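Local coordinates for protein HAD superfamily hydrolase (Brucella suis biovar 1, PDB 6NQ4) that probably works as a phosphatase of the haloacid dehalogenase superfamily, hydrolysing phosphate esters at a site that binds a metal ion, at residues A38-V43 and E222-A227; V139-A144 and L167-S172; G214-P219 and D251-A256. All blocks are in the same frame, centred on the assembly; numbering follows the deposited sequence.

Contact 1. Residues A38-V43 and E222-A227; sequences AIFCDV and EAALRA. With NA (sodium ion), chain H.
One face of the Phe40 ring lies against the methyl group of Ala224, while the amide of Leu225 comes in obliquely near the far end of the ring. This is a strand-on-helix contact in the Rossmann-like core of the haloacid dehalogenase fold: 38-41 is a central strand of the parallel sheet, and 222-227 is part of the helix 218-232 that packs on it. The methyl is a true CH-pi partner, with Ala224 CB 3.6 Å from the centroid of the Phe40 ring and only 16° off the ring normal. It is displaced toward the CZ end, so the closest pair is Phe40 CZ and Ala224 CB at 3.5 Å. Phe40 CG stands beside its backbone N and anti to the carbonyl carbon (chi1 -67°), which carries the ring off the sheet to meet the helix. Leu225 adds a looser apolar touch, its CB 4.4 Å from Phe40 CZ. Tyr221 and Val228 of the helix, Val74 and Ile241 of the adjacent strands and Leu260 also pack against this ring.

Two residues on from Phe40, Asp42 reaches the metal site. In a position consistent with the first aspartate motif of the superfamily, it shares the sodium ion with Trp44 O and Asp246 OD1. Its two oxygens divide the work. Asp42 OD2 binds the sodium ion at 2.4 Å. On the other branch, Asp42 OD1 takes a weak, bent hydrogen bond from Val43 N at 3.0 Å.

Contact 2. Residues V139-A144 and L167-S172; sequences VEEFEA and LQRLRS
Glu141 and Arg169 meet in a bidentate salt bridge, each carboxylate oxygen taking one N-H of the guanidinium group. Arg169 presents its side edge, NE together with NH2. The shorter bond runs from Arg169 NE to Glu141 OE2, 2.8 Å and nearly straight at 168°, and it uses the syn lone pair of the oxygen. Its companion, Arg169 NH2 to Glu141 OE1, is 3.1 Å long and somewhat tilted from the carboxylate plane, though still on the syn side. The two flat groups are 27° from coplanar, so both bonds fit without much twist, even though the side chains as a whole cross at about a right angle.

Beneath this polar pair, the stem of the glutamate rests on the helix: Glu141 CG is 4.0 Å from Leu170 CD2. Glu141 reaches that far because its chain is extended, with CG anti to the backbone N (chi1 -174°), while Arg169 folds at chi3 to turn its NE edge toward the carboxylate.

The next shell fixes the backbone under Glu141. A short 3-10 turn, 141-143, carries it, and Glu143 OE1 reaches back to accept a hydrogen bond of 2.9 Å from Glu140 N. Glu141 O is held by Arg173 NH1, giving the turn a second arginine partner. Phe120 packs against Glu141 and Ala144, and Leu170 sits on Ile122 and Tyr203. The contact thus joins the loop between strands 137-138 and 146-149 to helix 164-172, within the smaller alpha/beta unit that is probably a cap domain of the C2 kind.

Turning either flat group would strain or break one of the two bonds, so this partly exposed pair probably has a preferred orientation as well as charge attraction.

Contact 3. Residues G214-P219 and D251-A256; sequences GKPHRP and DVKGAA. With PO4 (phosphate ion), chain G.
Lys215 and Asp251 supply the charged part of this contact, a salt bridge of 2.7 Å between Lys215 NZ and Asp251 OD1, met on the syn side of the carboxylate. The same Lys215 NZ gives a hydrogen bond of 2.8 Å to phosphate O4 and also engages Asp42 OD1 and Val74 O, so the ammonium group is gripped from several directions. Asp251 OD2, for its part, is held by Gly247 N. Lysine and aspartate here are consistent with motifs III and IV of the superfamily, and the phosphate, probably from the crystallisation liquor, is also bound by Trp44, Thr75 and Asn76.

Van der Waals packing seats Pro216, after a cis peptide bond, on the helix backbone, its CB 3.6 Å from Gly254 N. A side chain at Gly254 would point at the proline and come tight against Pro216 CA. The apolar pair is Pro216 CB and Lys253 CG at 4.0 Å, where the lysine stem passes the ring; its amino end pairs with Asp257.

Water 3 links the backbones, donating to Pro216 O at 2.8 Å and to Gly254 O at 2.9 Å.

The loop leading into helix 218-232 is thereby seated on helix 248-258, which also rests through Val252 and Ala255 on strand 261-265.

In the fold
Contacts 1 and 3 belong to the core domain, their centres 11 Å apart. The 38-43 segment of contact 1, through Asp42, meets contact 3 at the phosphate and sodium site, where Asp42 OD1 is 3.0 Å from Lys215 NZ in a salt bridge. Both contacts use helix 218-232, contact 3 at its start and contact 1 further along, and their segments alternate in the chain. Contact 2 lies apart in the probable cap, its centre 35 Å from that of contact 1 and 30 Å from that of contact 3, with nearest atoms about 24 Å and 16 Å away. In sequence it is nested between the segments of contact 1, as expected of a cap inserted into the core.

Contact 1. Residues A38-V43 and E222-A227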
loop_
_atom_site.group_PDB
_atom_site.type_symbol
_atom_site.label_atom_id
_atom_site.label_comp_id
_atom_site.label_asym_id
_atom_site.label_seq_id
_atom_site.Cartn_x
_atom_site.Cartn_y
_atom_site.Cartn_z
ATOM N N ALA A 38 16.123 -7.010 8.689
ATOM C CA ALA A 38 14.898 -6.237 8.655
ATOM C C ALA A 38 13.897 -6.913 7.739
ATOM O O ALA A 38 14.259 -7.706 6.862
ATOM C CB ALA A 38 15.141 -4.817 8.161
ATOM N N ILE A 39 12.629 -6.565 7.951
ATOM C CA ILE A 39 11.518 -7.068 7.162
ATOM C C ILE A 39 10.672 -5.879 6.739
ATOM O O ILE A 39 10.418 -4.979 7.547
ATOM C CB ILE A 39 10.676 -8.039 8.017
ATOM C CG1 ILE A 39 11.394 -9.379 8.157
ATOM C CG2 ILE A 39 9.265 -8.209 7.437
ATOM C CD1 ILE A 39 10.737 -10.312 9.172
ATOM N N PHE A 40 10.256 -5.861 5.467
ATOM C CA PHE A 40 9.214 -4.954 4.977
ATOM C C PHE A 40 7.971 -5.819 4.789
ATOM O O PHE A 40 7.924 -6.644 3.868
ATOM C CB PHE A 40 9.594 -4.321 3.631
ATOM C CG PHE A 40 10.768 -3.349 3.664
ATOM C CD1 PHE A 40 11.388 -2.965 4.846
ATOM C CD2 PHE A 40 11.247 -2.829 2.466
ATOM C CE1 PHE A 40 12.477 -2.069 4.824
ATOM C CE2 PHE A 40 12.313 -1.944 2.433
ATOM C CZ PHE A 40 12.931 -1.561 3.614
ATOM N N CYS A 41 6.973 -5.654 5.658
ATOM C CA CYS A 41 5.821 -6.551 5.681
ATOM C C CYS A 41 4.543 -5.831 5.265
ATOM O O CYS A 41 4.207 -4.785 5.820
ATOM C CB CYS A 41 5.653 -7.190 7.064
ATOM S SG CYS A 41 4.400 -8.512 7.121
ATOM N N ASP A 42 3.809 -6.449 4.348
ATOM C CA ASP A 42 2.483 -6.016 3.924
ATOM C C ASP A 42 1.506 -6.021 5.107
ATOM O O ASP A 42 1.676 -6.762 6.079
ATOM C CB ASP A 42 2.047 -7.080 2.908
ATOM C CG ASP A 42 0.863 -6.704 2.105
ATOM O OD1 ASP A 42 0.554 -5.504 2.029
ATOM O OD2 ASP A 42 0.261 -7.641 1.525
ATOM N N VAL A 43 0.461 -5.194 5.013
ATOM C CA VAL A 43 -0.549 -5.104 6.073
ATOM C C VAL A 43 -1.866 -5.799 5.688
ATOM O O VAL A 43 -2.194 -6.866 6.231
ATOM C CB VAL A 43 -0.765 -3.646 6.542
ATOM C CG1 VAL A 43 -1.888 -3.574 7.593
ATOM C CG2 VAL A 43 0.552 -3.054 7.125
ATOM N N GLU A 222 12.144 3.312 -0.744
ATOM C CA GLU A 222 13.190 4.190 -0.234
ATOM C C GLU A 222 12.807 4.761 1.125
ATOM O O GLU A 222 13.661 4.917 2.007
ATOM C CB GLU A 222 13.492 5.290 -1.255
ATOM C CG GLU A 222 14.263 4.771 -2.470
ATOM C CD GLU A 222 14.430 5.801 -3.569
ATOM O OE1 GLU A 222 13.642 6.768 -3.614
ATOM O OE2 GLU A 222 15.357 5.637 -4.394
ATOM N N ALA A 223 11.517 5.059 1.322
ATOM C CA ALA A 223 11.072 5.552 2.621
ATOM C C ALA A 223 11.183 4.470 3.687
ATOM O O ALA A 223 11.615 4.737 4.816
ATOM C CB ALA A 223 9.645 6.077 2.519
ATOM N N ALA A 224 10.825 3.228 3.340
ATOM C CA ALA A 224 11.003 2.122 4.276
ATOM C C ALA A 224 12.483 1.894 4.591
ATOM O O ALA A 224 12.841 1.608 5.740
ATOM C CB ALA A 224 10.362 0.846 3.715
ATOM N N LEU A 225 13.357 2.017 3.583
ATOM C CA LEU A 225 14.789 1.874 3.824
ATOM C C LEU A 225 15.313 2.991 4.722
ATOM O O LEU A 225 16.102 2.728 5.635
ATOM C CB LEU A 225 15.548 1.818 2.496
ATOM C CG LEU A 225 17.064 1.606 2.555
ATOM C CD1 LEU A 225 17.363 0.323 3.306
ATOM C CD2 LEU A 225 17.654 1.573 1.146
ATOM N N ARG A 226 14.875 4.239 4.503
ATOM C CA ARG A 226 15.309 5.304 5.405
ATOM C C ARG A 226 14.872 5.018 6.834
ATOM O O ARG A 226 15.613 5.290 7.786
ATOM C CB ARG A 226 14.779 6.663 4.956
ATOM C CG ARG A 226 15.472 7.238 3.741
ATOM C CD ARG A 226 15.038 8.670 3.508
ATOM N NE ARG A 226 13.623 8.808 3.181
ATOM C CZ ARG A 226 13.125 8.672 1.953
ATOM N NH1 ARG A 226 13.924 8.372 0.938
ATOM N NH2 ARG A 226 11.835 8.848 1.737
ATOM N N ALA A 227 13.682 4.441 6.999
ATOM C CA ALA A 227 13.184 4.126 8.333
ATOM C C ALA A 227 14.050 3.070 9.016
ATOM O O ALA A 227 14.429 3.238 10.180
ATOM C CB ALA A 227 11.711 3.708 8.262
HETATM NA NA NA H . -1.996 -7.286 0.676
HETATM O O HOH W 1 -0.836 -6.568 -1.409
HETATM O O HOH W 2 -4.284 -6.631 -0.007
#

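Contact 2. Residues V139-A144 and L167-S172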
loop_
_atom_site.group_PDB
_atom_site.type_symbol
_atom_site.label_atom_id
_atom_site.label_comp_id
_atom_site.label_asym_id
_atom_site.label_seq_id
_atom_site.Cartn_x
_atom_site.Cartn_y
_atom_site.Cartn_z
ATOM N N VAL A 139 -10.466 22.297 -4.079
ATOM C CA VAL A 139 -11.371 23.126 -4.857
ATOM C C VAL A 139 -12.370 22.245 -5.597
ATOM O O VAL A 139 -12.259 21.017 -5.623
ATOM C CB VAL A 139 -10.619 24.071 -5.822
ATOM C CG1 VAL A 139 -9.665 24.978 -5.051
ATOM C CG2 VAL A 139 -9.852 23.276 -6.879
ATOM N N GLU A 140 -13.380 22.894 -6.161
ATOM C CA GLU A 140 -14.338 22.211 -7.009
ATOM C C GLU A 140 -13.656 21.710 -8.272
ATOM O O GLU A 140 -12.615 22.217 -8.690
ATOM C CB GLU A 140 -15.436 23.179 -7.442
ATOM C CG GLU A 140 -16.160 23.841 -6.304
ATOM C CD GLU A 140 -17.356 23.047 -5.849
ATOM O OE1 GLU A 140 -17.460 21.858 -6.219
ATOM O OE2 GLU A 140 -18.201 23.620 -5.130
ATOM N N GLU A 141 -14.298 20.733 -8.910
ATOM C CA GLU A 141 -13.780 20.167 -10.153
ATOM C C GLU A 141 -13.434 21.247 -11.184
ATOM O O GLU A 141 -12.346 21.231 -11.771
ATOM C CB GLU A 141 -14.816 19.203 -10.734
ATOM C CG GLU A 141 -14.312 18.463 -11.957
ATOM C CD GLU A 141 -15.416 17.763 -12.728
ATOM O OE1 GLU A 141 -16.458 17.423 -12.124
ATOM O OE2 GLU A 141 -15.232 17.562 -13.947
ATOM N N PHE A 142 -14.348 22.197 -11.415
ATOM C CA PHE A 142 -14.141 23.202 -12.459
ATOM C C PHE A 142 -12.971 24.143 -12.167
ATOM O O PHE A 142 -12.467 24.790 -13.095
ATOM C CB PHE A 142 -15.444 23.973 -12.725
ATOM C CG PHE A 142 -15.721 25.095 -11.746
ATOM C CD1 PHE A 142 -15.337 26.398 -12.041
ATOM C CD2 PHE A 142 -16.391 24.856 -10.552
ATOM C CE1 PHE A 142 -15.599 27.441 -11.155
ATOM C CE2 PHE A 142 -16.649 25.885 -9.658
ATOM C CZ PHE A 142 -16.256 27.186 -9.965
ATOM N N GLU A 143 -12.514 24.210 -10.911
ATOM C CA GLU A 143 -11.440 25.099 -10.474
ATOM C C GLU A 143 -10.081 24.417 -10.405
ATOM O O GLU A 143 -9.074 25.096 -10.171
ATOM C CB GLU A 143 -11.750 25.622 -9.065
ATOM C CG GLU A 143 -13.038 26.404 -8.968
ATOM C CD GLU A 143 -13.456 26.706 -7.532
ATOM O OE1 GLU A 143 -13.459 25.784 -6.681
ATOM O OE2 GLU A 143 -13.799 27.873 -7.257
ATOM N N ALA A 144 -10.029 23.106 -10.567
ATOM C CA ALA A 144 -8.839 22.367 -10.192
ATOM C C ALA A 144 -7.764 22.449 -11.267
ATOM O O ALA A 144 -8.049 22.545 -12.466
ATOM C CB ALA A 144 -9.201 20.912 -9.923
ATOM N N LEU A 167 -13.869 10.968 -15.007
ATOM C CA LEU A 167 -12.500 10.762 -15.475
ATOM C C LEU A 167 -12.319 11.277 -16.900
ATOM O O LEU A 167 -11.273 11.853 -17.226
ATOM C CB LEU A 167 -12.129 9.285 -15.375
ATOM C CG LEU A 167 -12.075 8.715 -13.947
ATOM C CD1 LEU A 167 -11.754 7.221 -13.996
ATOM C CD2 LEU A 167 -11.056 9.463 -13.075
ATOM N N GLN A 168 -13.333 11.098 -17.756
ATOM C CA GLN A 168 -13.261 11.637 -19.111
ATOM C C GLN A 168 -13.127 13.151 -19.098
ATOM O O GLN A 168 -12.349 13.718 -19.879
ATOM C CB GLN A 168 -14.511 11.234 -19.891
ATOM C CG GLN A 168 -14.570 9.763 -20.250
ATOM C CD GLN A 168 -15.882 9.356 -20.901
ATOM O OE1 GLN A 168 -16.857 10.112 -20.909
ATOM N NE2 GLN A 168 -15.911 8.148 -21.437
ATOM N N ARG A 169 -13.890 13.828 -18.226
ATOM C CA ARG A 169 -13.811 15.286 -18.171
ATOM C C ARG A 169 -12.438 15.739 -17.717
ATOM O O ARG A 169 -11.868 16.681 -18.284
ATOM C CB ARG A 169 -14.871 15.860 -17.234
ATOM C CG ARG A 169 -16.283 15.818 -17.777
ATOM C CD ARG A 169 -17.208 16.723 -16.969
ATOM N NE ARG A 169 -17.271 16.394 -15.540
ATOM C CZ ARG A 169 -18.091 15.492 -15.008
ATOM N NH1 ARG A 169 -18.924 14.793 -15.777
ATOM N NH2 ARG A 169 -18.080 15.282 -13.699
ATOM N N LEU A 170 -11.880 15.066 -16.704
ATOM C CA LEU A 170 -10.583 15.470 -16.166
ATOM C C LEU A 170 -9.488 15.232 -17.195
ATOM O O LEU A 170 -8.583 16.065 -17.369
ATOM C CB LEU A 170 -10.289 14.662 -14.905
ATOM C CG LEU A 170 -11.279 14.886 -13.756
ATOM C CD1 LEU A 170 -11.039 13.849 -12.642
ATOM C CD2 LEU A 170 -11.153 16.285 -13.176
ATOM N N ARG A 171 -9.575 14.097 -17.891
ATOM C CA ARG A 171 -8.589 13.767 -18.910
ATOM C C ARG A 171 -8.618 14.785 -20.044
ATOM O O ARG A 171 -7.566 15.207 -20.538
ATOM C CB ARG A 171 -8.846 12.345 -19.414
ATOM C CG ARG A 171 -7.702 11.735 -20.219
ATOM C CD ARG A 171 -7.803 12.053 -21.694
ATOM N NE ARG A 171 -6.522 11.827 -22.350
ATOM C CZ ARG A 171 -6.289 12.042 -23.637
ATOM N NH1 ARG A 171 -7.265 12.488 -24.422
ATOM N NH2 ARG A 171 -5.085 11.807 -24.136
ATOM N N SER A 172 -9.816 15.215 -20.452
ATOM C CA SER A 172 -9.926 16.199 -21.525
ATOM C C SER A 172 -9.334 17.545 -21.142
ATOM O O SER A 172 -8.997 18.335 -22.033
ATOM C CB SER A 172 -11.385 16.374 -21.940
ATOM O OG SER A 172 -11.849 15.195 -22.565
#

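Contact 3. Residues G214-P219 and D251-A256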
loop_
_atom_site.group_PDB
_atom_site.type_symbol
_atom_site.label_atom_id
_atom_site.label_comp_id
_atom_site.label_asym_id
_atom_site.label_seq_id
_atom_site.Cartn_x
_atom_site.Cartn_y
_atom_site.Cartn_z
ATOM N N GLY A 214 3.345 4.529 -4.319
ATOM C CA GLY A 214 3.235 3.331 -3.511
ATOM C C GLY A 214 3.770 2.096 -4.226
ATOM O O GLY A 214 4.297 2.166 -5.335
ATOM N N LYS A 215 3.643 0.935 -3.558
ATOM C CA LYS A 215 4.143 -0.314 -4.126
ATOM C C LYS A 215 3.450 -0.576 -5.458
ATOM O O LYS A 215 2.229 -0.443 -5.544
ATOM C CB LYS A 215 3.839 -1.497 -3.195
ATOM C CG LYS A 215 4.449 -1.371 -1.786
ATOM C CD LYS A 215 4.067 -2.542 -0.869
ATOM C CE LYS A 215 2.595 -2.509 -0.478
ATOM N NZ LYS A 215 2.263 -3.533 0.562
ATOM N N PRO A 216 4.183 -1.024 -6.499
ATOM C CA PRO A 216 5.572 -1.510 -6.533
ATOM C C PRO A 216 6.617 -0.432 -6.830
ATOM O O PRO A 216 7.780 -0.773 -7.085
ATOM C CB PRO A 216 5.549 -2.475 -7.716
ATOM C CG PRO A 216 4.580 -1.796 -8.685
ATOM C CD PRO A 216 3.493 -1.222 -7.789
ATOM N N HIS A 217 6.227 0.842 -6.785
ATOM C CA HIS A 217 7.135 1.910 -7.184
ATOM C C HIS A 217 8.176 2.180 -6.099
ATOM O O HIS A 217 7.963 1.933 -4.900
ATOM C CB HIS A 217 6.339 3.162 -7.548
ATOM C CG HIS A 217 5.255 2.883 -8.539
ATOM N ND1 HIS A 217 5.493 2.806 -9.894
ATOM C CD2 HIS A 217 3.939 2.612 -8.368
ATOM C CE1 HIS A 217 4.362 2.524 -10.520
ATOM N NE2 HIS A 217 3.407 2.389 -9.616
ATOM N N ARG A 218 9.314 2.719 -6.539
ATOM C CA ARG A 218 10.459 2.846 -5.643
ATOM C C ARG A 218 10.257 3.776 -4.449
ATOM O O ARG A 218 10.831 3.483 -3.388
ATOM C CB ARG A 218 11.711 3.228 -6.439
ATOM C CG ARG A 218 12.974 3.121 -5.612
ATOM C CD ARG A 218 14.170 3.590 -6.385
ATOM N NE ARG A 218 14.404 2.754 -7.545
ATOM C CZ ARG A 218 15.059 3.160 -8.628
ATOM N NH1 ARG A 218 15.536 4.397 -8.694
ATOM N NH2 ARG A 218 15.227 2.337 -9.650
ATOM N N PRO A 219 9.510 4.900 -4.538
ATOM C CA PRO A 219 9.527 5.843 -3.398
ATOM C C PRO A 219 9.138 5.233 -2.067
ATOM O O PRO A 219 9.756 5.552 -1.041
ATOM C CB PRO A 219 8.576 6.956 -3.839
ATOM C CG PRO A 219 8.729 6.969 -5.331
ATOM C CD PRO A 219 8.825 5.499 -5.700
ATOM N N ASP A 251 3.581 -6.225 -3.823
ATOM C CA ASP A 251 4.626 -6.653 -2.891
ATOM C C ASP A 251 5.745 -7.418 -3.583
ATOM O O ASP A 251 6.929 -7.193 -3.298
ATOM C CB ASP A 251 4.018 -7.551 -1.820
ATOM C CG ASP A 251 2.879 -6.891 -1.103
ATOM O OD1 ASP A 251 3.148 -5.905 -0.395
ATOM O OD2 ASP A 251 1.723 -7.332 -1.265
ATOM N N VAL A 252 5.402 -8.374 -4.449
ATOM C CA VAL A 252 6.446 -9.197 -5.062
ATOM C C VAL A 252 7.242 -8.383 -6.072
ATOM O O VAL A 252 8.479 -8.323 -6.020
ATOM C CB VAL A 252 5.862 -10.483 -5.682
ATOM C CG1 VAL A 252 6.963 -11.285 -6.374
ATOM C CG2 VAL A 252 5.150 -11.323 -4.614
ATOM N N LYS A 253 6.543 -7.752 -7.011
ATOM C CA LYS A 253 7.216 -6.913 -7.989
ATOM C C LYS A 253 7.982 -5.781 -7.310
ATOM O O LYS A 253 9.111 -5.464 -7.705
ATOM C CB LYS A 253 6.200 -6.353 -8.981
ATOM C CG LYS A 253 6.823 -5.441 -10.018
ATOM C CD LYS A 253 5.798 -4.947 -11.024
ATOM C CE LYS A 253 6.364 -3.818 -11.867
ATOM N NZ LYS A 253 7.678 -4.185 -12.464
ATOM N N GLY A 254 7.384 -5.159 -6.286
ATOM C CA GLY A 254 8.049 -4.035 -5.641
ATOM C C GLY A 254 9.343 -4.437 -4.964
ATOM O O GLY A 254 10.379 -3.786 -5.131
ATOM N N ALA A 255 9.304 -5.518 -4.189
ATOM C CA ALA A 255 10.515 -5.973 -3.519
ATOM C C ALA A 255 11.577 -6.395 -4.530
ATOM O O ALA A 255 12.750 -6.016 -4.408
ATOM C CB ALA A 255 10.180 -7.117 -2.568
ATOM N N ALA A 256 11.178 -7.168 -5.546
ATOM C CA ALA A 256 12.123 -7.627 -6.560
ATOM C C ALA A 256 12.772 -6.451 -7.287
ATOM O O ALA A 256 13.995 -6.434 -7.482
ATOM C CB ALA A 256 11.406 -8.551 -7.543
HETATM P P PO4 G . -1.595 -3.408 1.449
HETATM O O1 PO4 G . -1.707 -4.898 1.129
HETATM O O2 PO4 G . -1.569 -3.188 2.951
HETATM O O3 PO4 G . -2.941 -2.922 0.877
HETATM O O4 PO4 G . -0.458 -2.776 0.685
HETATM O O HOH W 3 10.451 -1.092 -6.163
#